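Local coordinates for protein Fdc1 (Candida dubliniensis, PDB 4ZAD) that probably catalyses the reversible decarboxylation of cinnamic, ferulic and p-coumaric acids to their vinyl derivatives, using prenylated FMN and manganese as cofactors, at residues A[27-31]-A[52-56]; A[55-61]-A[141-145]; A[371-376]-A[417-422]. Numbering follows the deposited sequence.

Contact 1. Residues A[27-31]-A[52-56]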
loop_
_atom_site.group_PDB
_atom_site.type_symbol
_atom_site.label_atom_id
_atom_site.label_comp_id
_atom_site.label_asym_id
_atom_site.label_seq_id
_atom_site.Cartn_x
_atom_site.Cartn_y
_atom_site.Cartn_z
ATOM N N THR A 27 6.144 28.991 22.215
ATOM C CA THR A 27 6.173 30.022 21.155
ATOM C C THR A 27 4.784 30.347 20.607
ATOM O O THR A 27 3.998 29.452 20.262
ATOM C CB THR A 27 6.996 29.536 19.949
ATOM O OG1 THR A 27 8.240 29.032 20.421
ATOM C CG2 THR A 27 7.210 30.650 18.946
ATOM N N GLU A 28 4.482 31.623 20.455
ATOM C CA GLU A 28 3.162 31.965 19.965
ATOM C C GLU A 28 2.900 31.289 18.618
ATOM O O GLU A 28 3.686 31.414 17.672
ATOM C CB GLU A 28 2.950 33.469 19.859
ATOM C CG GLU A 28 1.492 33.801 19.580
ATOM C CD GLU A 28 1.267 35.279 19.270
ATOM O OE1 GLU A 28 1.218 36.071 20.243
ATOM O OE2 GLU A 28 1.119 35.616 18.057
ATOM N N VAL A 29 1.781 30.569 18.555
ATOM C CA VAL A 29 1.293 29.908 17.335
ATOM C C VAL A 29 -0.113 30.412 17.066
ATOM O O VAL A 29 -0.886 30.638 18.003
ATOM C CB VAL A 29 1.278 28.372 17.527
ATOM C CG1 VAL A 29 0.692 27.657 16.301
ATOM C CG2 VAL A 29 2.692 27.890 17.863
ATOM N N ASP A 30 -0.421 30.611 15.783
ATOM C CA ASP A 30 -1.677 31.256 15.353
ATOM C C ASP A 30 -2.702 30.175 15.123
ATOM O O ASP A 30 -2.425 29.219 14.415
ATOM C CB ASP A 30 -1.469 32.091 14.066
ATOM C CG ASP A 30 -2.663 33.015 13.732
ATOM O OD1 ASP A 30 -3.687 33.006 14.428
ATOM O OD2 ASP A 30 -2.597 33.772 12.742
ATOM N N PRO A 31 -3.880 30.306 15.741
ATOM C CA PRO A 31 -5.007 29.383 15.475
ATOM C C PRO A 31 -5.405 29.312 14.005
ATOM O O PRO A 31 -5.849 28.257 13.505
ATOM C CB PRO A 31 -6.151 29.983 16.293
ATOM C CG PRO A 31 -5.466 30.694 17.430
ATOM C CD PRO A 31 -4.105 31.124 16.951
ATOM N N PHE A 52 0.091 23.143 23.075
ATOM C CA PHE A 52 0.236 24.530 22.715
ATOM C C PHE A 52 -0.158 25.364 23.899
ATOM O O PHE A 52 -1.346 25.511 24.167
ATOM C CB PHE A 52 -0.711 24.881 21.588
ATOM C CG PHE A 52 -0.403 24.216 20.315
ATOM C CD1 PHE A 52 -0.977 23.016 20.006
ATOM C CD2 PHE A 52 0.462 24.805 19.408
ATOM C CE1 PHE A 52 -0.698 22.411 18.829
ATOM C CE2 PHE A 52 0.729 24.210 18.233
ATOM C CZ PHE A 52 0.151 23.006 17.939
ATOM N N ASN A 53 0.838 25.908 24.603
ATOM C CA ASN A 53 0.595 26.768 25.763
ATOM C C ASN A 53 0.376 28.248 25.402
ATOM O O ASN A 53 -0.216 28.987 26.177
ATOM C CB ASN A 53 1.751 26.684 26.756
ATOM C CG ASN A 53 1.973 25.284 27.329
ATOM O OD1 ASN A 53 3.114 24.937 27.659
ATOM N ND2 ASN A 53 0.906 24.495 27.487
ATOM N N ASN A 54 0.860 28.693 24.245
ATOM C CA ASN A 54 0.831 30.124 23.905
ATOM C C ASN A 54 0.221 30.320 22.543
ATOM O O ASN A 54 0.919 30.435 21.563
ATOM C CB ASN A 54 2.258 30.713 23.965
ATOM C CG ASN A 54 2.307 32.265 23.813
ATOM O OD1 ASN A 54 1.283 32.962 23.732
ATOM N ND2 ASN A 54 3.527 32.792 23.782
ATOM N N LEU A 55 -1.107 30.320 22.508
ATOM C CA LEU A 55 -1.864 30.543 21.284
ATOM C C LEU A 55 -2.066 32.053 21.088
ATOM O O LEU A 55 -2.047 32.810 22.074
ATOM C CB LEU A 55 -3.207 29.812 21.369
ATOM C CG LEU A 55 -3.218 28.308 21.054
ATOM C CD1 LEU A 55 -4.616 27.719 21.260
ATOM C CD2 LEU A 55 -2.754 28.034 19.634
ATOM N N LYS A 56 -2.220 32.493 19.835
ATOM C CA LYS A 56 -2.433 33.910 19.556
ATOM C C LYS A 56 -3.866 34.230 19.855
ATOM O O LYS A 56 -4.765 33.694 19.207
ATOM C CB LYS A 56 -2.129 34.291 18.098
ATOM C CG LYS A 56 -2.342 35.820 17.779
ATOM C CD LYS A 56 -1.855 36.197 16.352
ATOM C CE LYS A 56 -2.300 37.616 15.873
ATOM N NZ LYS A 56 -3.458 37.606 14.873
HETATM O O HOH W 1 1.928 27.467 21.938
#
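The extended side chain of Lys56 lies across the side chains of Glu28, Asp30 and Pro31: its CD is 3.5 Å from Glu28 OE2, and its CB comes within 3.9 Å of Pro31 CD. The aliphatic part of the lysine does this work, for the charges stay apart; Lys56 NZ is 4.5 Å from Asp30 OD2, beyond a salt bridge. Beneath the side chains the two backbones are joined by a single beta bridge between Val29 and Leu55. Val29 N donates to Asn54 O at 3.1 Å, and Lys56 N donates to Val29 O at 2.9 Å. Val29 thus bonds to the residues on either side of Leu55, the pattern of a parallel bridge. CA-H...O contacts accompany each bond, on the same acceptor oxygen: Glu28 CA to Asn54 O at 3.2 Å and Leu55 CA to Val29 O at 3.4 Å. Water 1 accepts from Asn54 N at 2.8 Å and donates weakly to Thr27 O at 3.3 Å. On the buried side Val29 CG1 meets Phe52 CE2 at 4.0 Å. The principle is that parallel pairing can resume as a single bridge beyond the ends of the strands. Tyr511 of the second subunit packs on Thr27 and Val29. Val29 and Phe52 both rest on Ile38 of helix 34-45, which links the parallel neighbours 22-25 and 49-52 in a beta-alpha-beta crossover.

Contact 2. Residues A[55-61]-A[141-145]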
loop_
_atom_site.group_PDB
_atom_site.type_symbol
_atom_site.label_atom_id
_atom_site.label_comp_id
_atom_site.label_asym_id
_atom_site.label_seq_id
_atom_site.Cartn_x
_atom_site.Cartn_y
_atom_site.Cartn_z
ATOM N N LEU A 55 -1.107 30.320 22.508
ATOM C CA LEU A 55 -1.864 30.543 21.284
ATOM C C LEU A 55 -2.066 32.053 21.088
ATOM O O LEU A 55 -2.047 32.810 22.074
ATOM C CB LEU A 55 -3.207 29.812 21.369
ATOM C CG LEU A 55 -3.218 28.308 21.054
ATOM C CD1 LEU A 55 -4.616 27.719 21.260
ATOM C CD2 LEU A 55 -2.754 28.034 19.634
ATOM N N LYS A 56 -2.220 32.493 19.835
ATOM C CA LYS A 56 -2.433 33.910 19.556
ATOM C C LYS A 56 -3.866 34.230 19.855
ATOM O O LYS A 56 -4.765 33.694 19.207
ATOM C CB LYS A 56 -2.129 34.291 18.098
ATOM C CG LYS A 56 -2.342 35.820 17.779
ATOM C CD LYS A 56 -1.855 36.197 16.352
ATOM C CE LYS A 56 -2.300 37.616 15.873
ATOM N NZ LYS A 56 -3.458 37.606 14.873
ATOM N N GLN A 57 -4.058 35.141 20.807
ATOM C CA GLN A 57 -5.362 35.423 21.384
ATOM C C GLN A 57 -6.019 36.674 20.817
ATOM O O GLN A 57 -5.353 37.659 20.464
ATOM C CB GLN A 57 -5.244 35.532 22.899
ATOM C CG GLN A 57 -5.087 34.176 23.598
ATOM C CD GLN A 57 -6.436 33.444 23.822
ATOM O OE1 GLN A 57 -7.376 33.519 22.991
ATOM N NE2 GLN A 57 -6.522 32.724 24.943
ATOM N N ASP A 58 -7.340 36.593 20.697
ATOM C CA ASP A 58 -8.160 37.713 20.318
ATOM C C ASP A 58 -8.240 38.591 21.586
ATOM O O ASP A 58 -8.379 38.062 22.688
ATOM C CB ASP A 58 -9.538 37.225 19.842
ATOM C CG ASP A 58 -10.428 38.356 19.381
ATOM O OD1 ASP A 58 -10.917 39.129 20.228
ATOM O OD2 ASP A 58 -10.636 38.479 18.168
ATOM N N PRO A 59 -8.127 39.931 21.440
ATOM C CA PRO A 59 -8.110 40.773 22.639
ATOM C C PRO A 59 -9.390 40.766 23.467
ATOM O O PRO A 59 -9.300 40.956 24.680
ATOM C CB PRO A 59 -7.844 42.180 22.080
ATOM C CG PRO A 59 -7.186 41.937 20.772
ATOM C CD PRO A 59 -7.912 40.750 20.230
ATOM N N GLU A 60 -10.543 40.522 22.841
ATOM C CA GLU A 60 -11.837 40.582 23.555
ATOM C C GLU A 60 -12.195 39.271 24.307
ATOM O O GLU A 60 -13.237 39.203 24.978
ATOM C CB GLU A 60 -12.990 41.053 22.614
ATOM C CG GLU A 60 -13.114 42.618 22.415
ATOM C CD GLU A 60 -13.638 43.061 20.982
ATOM O OE1 GLU A 60 -14.850 42.918 20.646
ATOM O OE2 GLU A 60 -12.819 43.593 20.192
ATOM N N ASN A 61 -11.335 38.249 24.211
ATOM C CA ASN A 61 -11.521 36.968 24.930
ATOM C C ASN A 61 -11.687 37.175 26.430
ATOM O O ASN A 61 -10.816 37.751 27.075
ATOM C CB ASN A 61 -10.310 36.056 24.692
ATOM C CG ASN A 61 -10.358 34.767 25.503
ATOM O OD1 ASN A 61 -11.236 34.569 26.347
ATOM N ND2 ASN A 61 -9.408 33.883 25.244
ATOM N N THR A 141 -16.694 33.454 19.233
ATOM C CA THR A 141 -15.938 34.207 18.208
ATOM C C THR A 141 -14.549 34.621 18.714
ATOM O O THR A 141 -13.588 34.674 17.933
ATOM C CB THR A 141 -16.815 35.461 17.764
ATOM O OG1 THR A 141 -17.988 34.982 17.100
ATOM C CG2 THR A 141 -16.092 36.485 16.849
ATOM N N LYS A 142 -14.446 34.880 20.019
ATOM C CA LYS A 142 -13.224 35.427 20.610
ATOM C C LYS A 142 -12.227 34.391 21.133
ATOM O O LYS A 142 -11.053 34.715 21.380
ATOM C CB LYS A 142 -13.579 36.426 21.725
ATOM C CG LYS A 142 -14.592 37.526 21.285
ATOM C CD LYS A 142 -14.085 38.345 20.096
ATOM C CE LYS A 142 -15.067 39.428 19.676
ATOM N NZ LYS A 142 -15.062 39.743 18.206
ATOM N N LEU A 143 -12.676 33.145 21.259
ATOM C CA LEU A 143 -11.790 32.046 21.692
ATOM C C LEU A 143 -10.822 31.628 20.567
ATOM O O LEU A 143 -11.111 31.827 19.388
ATOM C CB LEU A 143 -12.631 30.863 22.183
ATOM C CG LEU A 143 -13.560 31.179 23.370
ATOM C CD1 LEU A 143 -14.419 29.957 23.734
ATOM C CD2 LEU A 143 -12.740 31.640 24.534
ATOM N N PRO A 144 -9.671 31.047 20.923
ATOM C CA PRO A 144 -8.694 30.622 19.940
ATOM C C PRO A 144 -9.037 29.250 19.357
ATOM O O PRO A 144 -8.336 28.249 19.603
ATOM C CB PRO A 144 -7.415 30.573 20.745
ATOM C CG PRO A 144 -7.847 30.172 22.079
ATOM C CD PRO A 144 -9.257 30.642 22.270
ATOM N N VAL A 145 -10.113 29.250 18.573
ATOM C CA VAL A 145 -10.624 28.089 17.870
ATOM C C VAL A 145 -9.880 28.081 16.562
ATOM O O VAL A 145 -9.805 29.106 15.883
ATOM C CB VAL A 145 -12.157 28.225 17.652
ATOM C CG1 VAL A 145 -12.732 27.079 16.825
ATOM C CG2 VAL A 145 -12.858 28.335 19.004
#
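Two loops are held side by side here without a direct hydrogen bond between them; the side-chain hydrogen bonds between residues of the contact lie within 55-61 and shape the surface that 141-145 meets. In that loop a type I beta turn runs from Asp58 to Asn61. Asp58 OD1 accepts from Glu60 N at 3.0 Å, an Asx turn, and Asn61 ND2 donates to Gln57 OE1 at 3.1 Å, tying the last residue of the turn to the residue just before it. Both amides also donate to Leu67 O. Against this loop Lys142 folds across the turn: its CD lies 3.3 Å from Asp58 OD1 and its CE 3.6 Å from Glu60 OE1, while Asn61 CB reaches Lys142 O at 3.6 Å. Farther along, Pro144, the centre of an inverse gamma turn, points its ring at the other loop, with CG 3.5 Å from Gln57 OE1 and CB 4.0 Å from Leu55 CD1. The contact thus joins a loop of the N-terminal UbiD region to one of the Rift-related region that follows. Lys142 NZ stays 4.0 Å from Glu60 OE1, too far for a salt bridge. The chemistry is consistent with van der Waals packing, with at most a long-range attraction between Lys142 and Glu60: the internally bonded Asp58 and Gln57 meet methylenes of Lys142 and Pro144, and Leu55 adds an apolar contact with Pro144.

Contact 3. Residues A[371-376]-A[417-422]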
loop_
_atom_site.group_PDB
_atom_site.type_symbol
_atom_site.label_atom_id
_atom_site.label_comp_id
_atom_site.label_asym_id
_atom_site.label_seq_id
_atom_site.Cartn_x
_atom_site.Cartn_y
_atom_site.Cartn_z
ATOM N N ALA A 371 -10.034 -5.468 6.375
ATOM C CA ALA A 371 -9.429 -6.760 6.132
ATOM C C ALA A 371 -10.075 -7.724 7.092
ATOM O O ALA A 371 -10.265 -7.379 8.280
ATOM C CB ALA A 371 -7.916 -6.698 6.373
ATOM N N VAL A 372 -10.386 -8.926 6.599
ATOM C CA VAL A 372 -10.963 -10.001 7.431
ATOM C C VAL A 372 -10.111 -11.254 7.380
ATOM O O VAL A 372 -10.070 -11.919 6.371
ATOM C CB VAL A 372 -12.368 -10.332 6.925
ATOM C CG1 VAL A 372 -12.925 -11.575 7.615
ATOM C CG2 VAL A 372 -13.266 -9.120 7.146
ATOM N N LYS A 373 -9.422 -11.570 8.455
ATOM C CA LYS A 373 -8.480 -12.683 8.443
ATOM C C LYS A 373 -9.161 -14.021 8.796
ATOM O O LYS A 373 -9.633 -14.200 9.909
ATOM C CB LYS A 373 -7.359 -12.398 9.421
ATOM C CG LYS A 373 -6.286 -13.472 9.464
ATOM C CD LYS A 373 -5.119 -13.066 10.371
ATOM C CE LYS A 373 -4.047 -14.154 10.394
ATOM N NZ LYS A 373 -2.988 -13.871 11.380
ATOM N N ILE A 374 -9.196 -14.936 7.834
ATOM C CA ILE A 374 -9.896 -16.228 7.885
ATOM C C ILE A 374 -8.929 -17.369 8.155
ATOM O O ILE A 374 -7.928 -17.511 7.475
ATOM C CB ILE A 374 -10.561 -16.541 6.497
ATOM C CG1 ILE A 374 -11.536 -15.420 6.083
ATOM C CG2 ILE A 374 -11.206 -17.886 6.480
ATOM C CD1 ILE A 374 -12.547 -15.010 7.148
ATOM N N ASN A 375 -9.241 -18.167 9.169
ATOM C CA ASN A 375 -8.633 -19.461 9.418
ATOM C C ASN A 375 -9.053 -20.476 8.341
ATOM O O ASN A 375 -10.171 -20.987 8.370
ATOM C CB ASN A 375 -9.105 -19.934 10.784
ATOM C CG ASN A 375 -8.444 -21.240 11.225
ATOM O OD1 ASN A 375 -8.532 -22.274 10.539
ATOM N ND2 ASN A 375 -7.777 -21.196 12.375
ATOM N N THR A 376 -8.173 -20.774 7.391
ATOM C CA THR A 376 -8.516 -21.712 6.291
ATOM C C THR A 376 -8.901 -23.139 6.738
ATOM O O THR A 376 -9.757 -23.746 6.123
ATOM C CB THR A 376 -7.394 -21.785 5.211
ATOM O OG1 THR A 376 -6.142 -22.109 5.813
ATOM C CG2 THR A 376 -7.249 -20.453 4.540
ATOM N N GLY A 417 -6.667 -15.357 3.786
ATOM C CA GLY A 417 -6.295 -16.498 4.612
ATOM C C GLY A 417 -5.311 -16.103 5.687
ATOM O O GLY A 417 -4.803 -14.979 5.704
ATOM N N ASP A 418 -5.020 -17.047 6.568
ATOM C CA ASP A 418 -4.474 -16.748 7.878
ATOM C C ASP A 418 -2.951 -16.708 7.884
ATOM O O ASP A 418 -2.361 -16.745 8.943
ATOM C CB ASP A 418 -4.988 -17.801 8.895
ATOM C CG ASP A 418 -4.521 -19.223 8.540
ATOM O OD1 ASP A 418 -3.363 -19.549 8.875
ATOM O OD2 ASP A 418 -5.261 -19.958 7.840
ATOM N N ASP A 419 -2.320 -16.640 6.710
ATOM C CA ASP A 419 -0.847 -16.459 6.589
ATOM C C ASP A 419 -0.479 -14.955 6.634
ATOM O O ASP A 419 0.680 -14.579 6.790
ATOM C CB ASP A 419 -0.336 -17.095 5.280
ATOM C CG ASP A 419 -0.993 -16.478 4.026
ATOM O OD1 ASP A 419 -2.268 -16.437 3.966
ATOM O OD2 ASP A 419 -0.225 -16.034 3.105
ATOM N N ILE A 420 -1.498 -14.116 6.486
ATOM C CA ILE A 420 -1.310 -12.680 6.375
ATOM C C ILE A 420 -1.631 -12.017 7.710
ATOM O O ILE A 420 -2.778 -12.122 8.205
ATOM C CB ILE A 420 -2.258 -12.081 5.288
ATOM C CG1 ILE A 420 -1.966 -12.696 3.932
ATOM C CG2 ILE A 420 -2.131 -10.593 5.214
ATOM C CD1 ILE A 420 -0.615 -12.537 3.517
ATOM N N ASP A 421 -0.637 -11.345 8.287
ATOM C CA ASP A 421 -0.868 -10.471 9.449
ATOM C C ASP A 421 -1.534 -9.229 8.866
ATOM O O ASP A 421 -0.890 -8.408 8.228
ATOM C CB ASP A 421 0.450 -10.195 10.190
ATOM C CG ASP A 421 0.347 -9.099 11.271
ATOM O OD1 ASP A 421 -0.756 -8.619 11.572
ATOM O OD2 ASP A 421 1.422 -8.694 11.819
ATOM N N ILE A 422 -2.848 -9.143 9.029
ATOM C CA ILE A 422 -3.614 -8.067 8.419
ATOM C C ILE A 422 -3.232 -6.679 8.946
ATOM O O ILE A 422 -3.618 -5.687 8.353
ATOM C CB ILE A 422 -5.158 -8.259 8.525
ATOM C CG1 ILE A 422 -5.608 -8.344 9.997
ATOM C CG2 ILE A 422 -5.582 -9.442 7.689
ATOM C CD1 ILE A 422 -7.103 -8.496 10.198
#
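Ala371 to Ile374 form the end of a strand, and Gly417 to Ile420 make a type I beta turn beside it. The backbones come closest at Ile374 and Gly417, whose CA atoms are 4.9 Å apart, and Gly417 CA makes a CA-H...O contact with Ile374 O at 3.4 Å. After the turn the chain doubles back, so that Ile422 returns to the strand and its CB packs against Ala371 CB at 3.8 Å. Between these two points Lys373, fully extended, reaches over the turn: its CE lies 3.4 Å from Asp418 O and 3.2 Å from Ile420 O, and its CB is 3.9 Å from Ile422 CG2. At the other end Asp418 OD2 accepts two hydrogen bonds from one residue, from Thr376 N and Thr376 OG1, each 3.1 Å long. Thr376 begins helix 376-381, whose N-cap is Asn375, with its OD1 bonded to Glu378 N; Asp418 thus adds an acceptor from a separate loop at the helix start. Strands 369-374 and 412-417 are parallel neighbours; at their C-terminal ends each leads to a helix, 376-381 directly and 425-434 after the turn, an arrangement characteristic of the beta-alpha-beta architecture of this C-terminal UbiD region.

How the contacts relate
Contacts 1 and 2 form one continuous patch: they share Leu55 and Lys56, their centres lie about 10 Å apart, and Pro31 CG touches Pro144 CB at 3.8 Å. Contact 3 stands on the opposite side of the chain's centre, about 46 Å from contact 1 and about 51 Å from contact 2, centre to centre. All three are partly buried, away from the prenylated-FMN and manganese sites; contacts 1 and 2 include exposed residues (Glu28 and Lys56; Lys56 and Glu60), contact 3 none. Contacts 1 and 3 each lie where a parallel strand pair ends: contact 1 adds a bridge, whereas in contact 3 the loop folds back. Contact 2, between regions, depends on close packing.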